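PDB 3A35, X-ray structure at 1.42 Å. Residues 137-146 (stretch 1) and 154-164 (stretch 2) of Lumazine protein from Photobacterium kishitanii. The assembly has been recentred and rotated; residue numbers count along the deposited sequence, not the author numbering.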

# COMPACT_ATOMS: atom_id res chain seq x y z
N HIS A 137 -14.64 4.45 -1.60
CA HIS A 137 -13.33 4.20 -2.08
C HIS A 137 -12.75 3.15 -1.13
O HIS A 137 -13.29 2.78 -0.08
CB HIS A 137 -12.46 5.48 -1.97
CG HIS A 137 -12.46 6.39 -3.19
ND1 HIS A 137 -13.61 6.81 -3.81
CD2 HIS A 137 -11.43 7.00 -3.85
CE1 HIS A 137 -13.30 7.61 -4.82
NE2 HIS A 137 -11.99 7.74 -4.87
N ILE A 138 -11.64 2.59 -1.59
CA ILE A 138 -10.90 1.64 -0.75
C ILE A 138 -9.43 1.92 -1.11
O ILE A 138 -9.03 2.23 -2.23
CB ILE A 138 -11.31 0.22 -1.04
CG1 ILE A 138 -10.75 -0.76 0.03
CG2 ILE A 138 -10.93 -0.30 -2.42
CD1 ILE A 138 -11.42 -2.11 -0.06
N GLY A 139 -8.58 1.70 -0.09
CA GLY A 139 -7.09 1.72 -0.29
C GLY A 139 -6.55 0.28 -0.42
O GLY A 139 -6.77 -0.53 0.45
N ILE A 140 -5.80 0.09 -1.49
CA ILE A 140 -5.13 -1.23 -1.73
C ILE A 140 -3.64 -0.84 -1.89
O ILE A 140 -3.25 -0.13 -2.83
CB ILE A 140 -5.59 -1.91 -3.04
CG1 ILE A 140 -7.12 -2.21 -2.94
CG2 ILE A 140 -4.72 -3.14 -3.25
CD1 ILE A 140 -7.47 -3.13 -1.85
N ASN A 141 -2.81 -1.32 -0.94
CA ASN A 141 -1.42 -0.91 -0.94
C ASN A 141 -1.15 0.59 -1.08
O ASN A 141 -0.14 1.00 -1.67
CB ASN A 141 -0.59 -1.68 -1.98
CG ASN A 141 -0.39 -3.15 -1.74
OD1 ASN A 141 0.16 -3.80 -2.77
ND2 ASN A 141 -0.60 -3.65 -0.62
N GLY A 142 -2.09 1.36 -0.50
CA GLY A 142 -1.87 2.79 -0.55
C GLY A 142 -2.43 3.48 -1.77
O GLY A 142 -2.30 4.72 -1.90
N VAL A 143 -3.03 2.74 -2.72
CA VAL A 143 -3.73 3.39 -3.86
C VAL A 143 -5.21 3.45 -3.50
O VAL A 143 -5.87 2.47 -3.21
CB VAL A 143 -3.55 2.47 -5.05
CG1 VAL A 143 -4.35 3.05 -6.27
CG2 VAL A 143 -2.06 2.32 -5.44
N SER A 144 -5.65 4.71 -3.42
CA SER A 144 -7.09 4.96 -3.15
C SER A 144 -7.95 5.03 -4.48
O SER A 144 -7.53 5.73 -5.42
CB SER A 144 -7.25 6.22 -2.33
OG SER A 144 -8.69 6.40 -2.09
N HIS A 145 -9.03 4.24 -4.57
CA HIS A 145 -9.83 4.26 -5.81
C HIS A 145 -11.20 3.75 -5.40
O HIS A 145 -11.35 2.99 -4.43
CB HIS A 145 -9.23 3.32 -6.84
CG HIS A 145 -9.74 3.51 -8.23
ND1 HIS A 145 -10.93 2.97 -8.67
CD2 HIS A 145 -9.23 4.23 -9.26
CE1 HIS A 145 -11.10 3.32 -9.95
NE2 HIS A 145 -10.09 4.07 -10.32
N SER A 146 -12.20 4.21 -6.17
CA SER A 146 -13.56 3.66 -5.99
C SER A 146 -13.64 2.17 -6.23
O SER A 146 -12.95 1.67 -7.11
CB SER A 146 -14.56 4.30 -7.00
OG SER A 146 -14.02 4.26 -8.34
N ILE A 154 -15.76 -10.83 -2.91
CA ILE A 154 -14.78 -10.34 -3.84
C ILE A 154 -15.08 -8.95 -4.27
O ILE A 154 -16.21 -8.62 -4.65
CB ILE A 154 -14.47 -11.37 -4.91
CG1 ILE A 154 -14.65 -10.93 -6.28
CG2 ILE A 154 -14.36 -12.84 -4.40
CD1 ILE A 154 -13.36 -10.57 -6.63
N ILE A 155 -14.11 -8.08 -4.06
CA ILE A 155 -14.26 -6.68 -4.50
C ILE A 155 -13.55 -6.47 -5.83
O ILE A 155 -12.41 -6.94 -6.02
CB ILE A 155 -13.79 -5.67 -3.41
CG1 ILE A 155 -12.33 -5.77 -3.09
CG2 ILE A 155 -14.63 -5.80 -2.18
CD1 ILE A 155 -11.82 -4.49 -2.50
N PHE A 156 -14.17 -5.82 -6.81
CA PHE A 156 -13.66 -5.55 -8.09
C PHE A 156 -13.31 -4.09 -8.18
O PHE A 156 -14.15 -3.20 -7.99
CB PHE A 156 -14.66 -6.01 -9.15
CG PHE A 156 -14.47 -5.46 -10.47
CD1 PHE A 156 -13.20 -5.27 -11.04
CD2 PHE A 156 -15.59 -5.22 -11.28
CE1 PHE A 156 -13.00 -4.78 -12.34
CE2 PHE A 156 -15.44 -4.70 -12.55
CZ PHE A 156 -14.15 -4.50 -13.14
N ILE A 157 -12.05 -3.78 -8.41
CA ILE A 157 -11.57 -2.45 -8.62
C ILE A 157 -11.02 -2.31 -10.01
O ILE A 157 -10.25 -3.11 -10.48
CB ILE A 157 -10.45 -2.06 -7.62
CG1 ILE A 157 -11.01 -2.25 -6.21
CG2 ILE A 157 -10.15 -0.50 -7.78
CD1 ILE A 157 -10.02 -2.63 -5.23
N ASN A 158 -11.50 -1.27 -10.73
CA ASN A 158 -11.15 -1.17 -12.13
C ASN A 158 -10.27 0.08 -12.25
O ASN A 158 -10.76 1.25 -12.22
CB ASN A 158 -12.48 -1.03 -12.92
CG ASN A 158 -12.25 -0.88 -14.36
OD1 ASN A 158 -11.19 -0.64 -14.82
ND2 ASN A 158 -13.36 -1.03 -15.12
N TYR A 159 -8.97 -0.18 -12.28
CA TYR A 159 -7.97 0.88 -12.30
C TYR A 159 -7.62 1.31 -13.72
O TYR A 159 -7.59 0.44 -14.59
CB TYR A 159 -6.67 0.39 -11.65
CG TYR A 159 -6.77 0.05 -10.16
CD1 TYR A 159 -6.80 1.11 -9.19
CD2 TYR A 159 -6.80 -1.25 -9.78
CE1 TYR A 159 -6.85 0.79 -7.84
CE2 TYR A 159 -6.81 -1.63 -8.41
CZ TYR A 159 -6.87 -0.58 -7.48
OH TYR A 159 -6.96 -1.05 -6.16
N PRO A 160 -7.22 2.56 -13.92
CA PRO A 160 -6.64 2.90 -15.22
C PRO A 160 -5.32 2.14 -15.31
O PRO A 160 -4.54 2.13 -14.35
CB PRO A 160 -6.34 4.38 -15.11
CG PRO A 160 -6.49 4.82 -13.61
CD PRO A 160 -7.15 3.67 -12.91
N LYS A 161 -4.99 1.58 -16.50
CA LYS A 161 -3.79 0.71 -16.65
C LYS A 161 -2.45 1.42 -16.33
O LYS A 161 -1.51 0.77 -15.94
CB LYS A 161 -3.72 -0.03 -18.04
CG LYS A 161 -2.31 -0.66 -18.32
CD LYS A 161 -2.25 -1.92 -19.14
CE LYS A 161 -2.42 -3.22 -18.29
NZ LYS A 161 -1.36 -3.55 -17.25
N ASN A 162 -2.36 2.74 -16.42
CA ASN A 162 -1.07 3.34 -16.15
C ASN A 162 -0.68 3.29 -14.68
O ASN A 162 0.43 3.58 -14.40
CB ASN A 162 -1.13 4.81 -16.52
CG ASN A 162 -2.45 5.36 -16.23
OD1 ASN A 162 -2.70 5.71 -15.09
ND2 ASN A 162 -3.39 5.37 -17.25
N LEU A 163 -1.64 3.03 -13.78
CA LEU A 163 -1.24 2.69 -12.39
C LEU A 163 -0.55 1.32 -12.29
O LEU A 163 0.02 0.96 -11.22
CB LEU A 163 -2.46 2.71 -11.45
CG LEU A 163 -3.11 4.06 -11.22
CD1 LEU A 163 -4.26 3.71 -10.26
CD2 LEU A 163 -2.18 5.04 -10.59
N SER A 164 -0.58 0.55 -13.37
CA SER A 164 0.24 -0.63 -13.48
C SER A 164 1.68 -0.21 -13.45
O SER A 164 2.55 -1.04 -13.13
CB SER A 164 -0.00 -1.32 -14.83
OG SER A 164 -0.80 -2.48 -14.64
O HOH W 1 -7.76 1.00 -4.61
O HOH W 2 -13.14 0.84 -9.69

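A β-hairpin packs across a third strand through apolar side chains and one aromatic pair, with no direct hydrogen bond between the stretches and two waters bridging their polar atoms. Strands 137-140 and 143-146 are joined by a type I' turn from Ile140 to Val143, and backbone bonds such as Ile138 N to His145 O (2.9 Å) hold them together. Strand 154-160 runs nearly perpendicular to both, at 86° and 107°, so side chains rather than backbone ladders make the contact. Alternation along the strands sends Ile138, Ile140, Val143 and His145 toward stretch 2, while Ser144 points away and is hydrogen-bonded elsewhere in the structure. Ile155 and Ile157 point back, and Phe156 between them turns away. The branched aliphatic chains fill this buried layer: Ile138 CD1 meets Ile155 CD1 at 3.4 Å, and Ile157 CD1 lies 3.8 Å from Ile138 CG2 and 3.7 Å from Ile140 CG1. Farther along, Val143 CG1 rests 3.7 Å from Tyr159 CE1 and 4.0 Å from Leu163 CD1. The CA-to-CB bond of Tyr159 points sideways, but its long side chain (chi1 m) brings the phenol nearer, directing its ring edge toward the face of His145, with centroids 5.2 Å apart and planes at 61°. His145 (chi1 t) has the largest area covered by the other stretch; its CE1 approaches Asn158 O at 3.1 Å, while its ND1 donates to Ser146 O (2.9 Å), fixing the imidazole within its own strand. Polar groups are linked through water. Water 1 donates to Val143 O (2.8 Å) and hydrogen-bonds Tyr159 OH (2.7 Å), giving the buried hydroxyl a polar partner. Water 2 donates to Ser146 O (2.7 Å) and accepts from Asn158 N (2.9 Å), connecting the two backbones.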